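Local coordinates for protein F2 like fibronectin-binding protein (Streptococcus pneumoniae, PDB 5A0N) that probably helps the bacterium attach to its host as a surface adhesin, through an internal thioester thought to bond covalently to a host target, at residues A[125-130]-A[176-181]. Sequence-based numbering, arbitrary orientation.
Sequences KRAWGT and LEMIRT
In the helical part of this thioester domain, a region matching the pilus-presented adhesin helical insertion family, the short helix 123-128 meets helix 170-182 at the surface. R126 and M178 carry the contact. The two side chains run antiparallel, side by side. The M178 chain is stretched out past CG, with chi2 168° and chi3 -157°, and this carries CE to the short helix, with SD alongside the R126 side chain. There the methyl M178 CE lies 3.7 Å from R126 CB. M178 CE is 4.3 Å from A127 CB, a light apolar touch, and 4.1 Å from A127 N.

R126 runs back along the thioether. The bend at chi3 (-75°) turns its guanidinium so that one face lies against M178. M178 SD sits over the centre of that face, 3.8 Å from R126 CZ. No hydrogen bond links the two segments; the polar end of R126 is held from elsewhere. NE donates to D122 O. NH2 donates to T121 O and forms a salt bridge with D182, the residue just after 176-181. These partners probably fix the rotation of the group and keep it flat over the sulfur. M178 also touches I123 of the short helix, and A127 and W128 pack on A175 of the longer one. On the same face of the guanidinium as M178 SD, M178 CG lies 3.7 Å from R126 NH1.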
# COMPACT_ATOMS: atom_id res chain seq x y z
N LYS A 125 5.98 -10.02 -15.24
CA LYS A 125 6.12 -10.80 -16.46
C LYS A 125 6.14 -12.29 -16.18
O LYS A 125 5.54 -13.08 -16.90
CB LYS A 125 7.44 -10.48 -17.18
CG LYS A 125 7.48 -9.23 -18.01
CD LYS A 125 8.76 -9.19 -18.83
N ARG A 126 6.84 -12.69 -15.13
CA ARG A 126 6.93 -14.12 -14.82
C ARG A 126 5.63 -14.71 -14.29
O ARG A 126 5.35 -15.87 -14.52
CB ARG A 126 8.09 -14.36 -13.83
CG ARG A 126 9.45 -14.10 -14.46
CD ARG A 126 10.56 -14.39 -13.50
NE ARG A 126 10.69 -13.36 -12.49
CZ ARG A 126 11.21 -13.51 -11.27
NH1 ARG A 126 11.56 -14.71 -10.80
NH2 ARG A 126 11.35 -12.44 -10.54
N ALA A 127 4.87 -13.93 -13.51
CA ALA A 127 3.65 -14.45 -12.87
C ALA A 127 2.39 -14.28 -13.70
O ALA A 127 1.53 -15.18 -13.67
CB ALA A 127 3.48 -13.80 -11.49
N TRP A 128 2.27 -13.13 -14.36
CA TRP A 128 1.07 -12.79 -15.15
C TRP A 128 1.33 -12.69 -16.65
O TRP A 128 0.39 -12.53 -17.41
CB TRP A 128 0.39 -11.48 -14.65
CG TRP A 128 -0.32 -11.63 -13.38
CD1 TRP A 128 -1.60 -12.08 -13.20
CD2 TRP A 128 0.18 -11.36 -12.06
NE1 TRP A 128 -1.91 -12.12 -11.85
CE2 TRP A 128 -0.82 -11.69 -11.14
CE3 TRP A 128 1.40 -10.88 -11.59
CZ2 TRP A 128 -0.63 -11.56 -9.78
CZ3 TRP A 128 1.57 -10.74 -10.23
CH2 TRP A 128 0.58 -11.09 -9.34
N GLY A 129 2.59 -12.73 -17.08
CA GLY A 129 2.89 -12.60 -18.50
C GLY A 129 2.50 -11.21 -18.94
O GLY A 129 2.93 -10.21 -18.35
N THR A 130 1.70 -11.16 -20.00
CA THR A 130 1.27 -9.90 -20.61
C THR A 130 -0.03 -9.36 -20.01
O THR A 130 -0.51 -8.32 -20.45
CB THR A 130 1.07 -10.06 -22.14
OG1 THR A 130 0.07 -11.05 -22.41
CG2 THR A 130 2.36 -10.47 -22.80
N LEU A 176 4.13 -14.24 -4.96
CA LEU A 176 4.57 -14.16 -3.56
C LEU A 176 5.92 -14.87 -3.36
O LEU A 176 6.77 -14.38 -2.63
CB LEU A 176 3.50 -14.72 -2.65
CG LEU A 176 3.75 -14.59 -1.15
CD1 LEU A 176 4.01 -13.17 -0.73
CD2 LEU A 176 2.58 -15.24 -0.42
N GLU A 177 6.10 -16.00 -4.02
CA GLU A 177 7.36 -16.72 -3.92
C GLU A 177 8.49 -15.92 -4.56
O GLU A 177 9.64 -15.94 -4.08
CB GLU A 177 7.24 -18.10 -4.54
CG GLU A 177 6.26 -18.94 -3.76
CD GLU A 177 5.84 -20.22 -4.41
OE1 GLU A 177 6.52 -20.69 -5.29
OE2 GLU A 177 4.80 -20.77 -4.02
N MET A 178 8.20 -15.26 -5.67
CA MET A 178 9.21 -14.40 -6.30
C MET A 178 9.55 -13.19 -5.44
O MET A 178 10.72 -12.85 -5.29
CB MET A 178 8.77 -13.99 -7.70
CG MET A 178 8.60 -15.17 -8.64
SD MET A 178 7.76 -14.64 -10.17
CE MET A 178 7.06 -16.12 -10.79
N ILE A 179 8.53 -12.54 -4.88
CA ILE A 179 8.77 -11.45 -3.94
C ILE A 179 9.72 -11.91 -2.82
O ILE A 179 10.68 -11.22 -2.48
CB ILE A 179 7.46 -10.94 -3.31
CG1 ILE A 179 6.60 -10.20 -4.34
CG2 ILE A 179 7.73 -10.07 -2.10
CD1 ILE A 179 5.15 -10.01 -3.91
N ARG A 180 9.43 -13.08 -2.24
CA ARG A 180 10.21 -13.55 -1.09
C ARG A 180 11.64 -13.89 -1.48
O ARG A 180 12.56 -13.71 -0.67
CB ARG A 180 9.54 -14.74 -0.44
CG ARG A 180 8.31 -14.28 0.32
CD ARG A 180 7.48 -15.38 0.96
NE ARG A 180 6.45 -14.74 1.77
CZ ARG A 180 5.36 -15.31 2.23
NH1 ARG A 180 5.12 -16.59 2.01
NH2 ARG A 180 4.50 -14.58 2.91
N THR A 181 11.85 -14.36 -2.70
CA THR A 181 13.20 -14.65 -3.19
C THR A 181 13.96 -13.38 -3.54
O THR A 181 15.17 -13.31 -3.33
CB THR A 181 13.08 -15.56 -4.43
OG1 THR A 181 12.37 -16.75 -4.07
CG2 THR A 181 14.40 -15.93 -4.99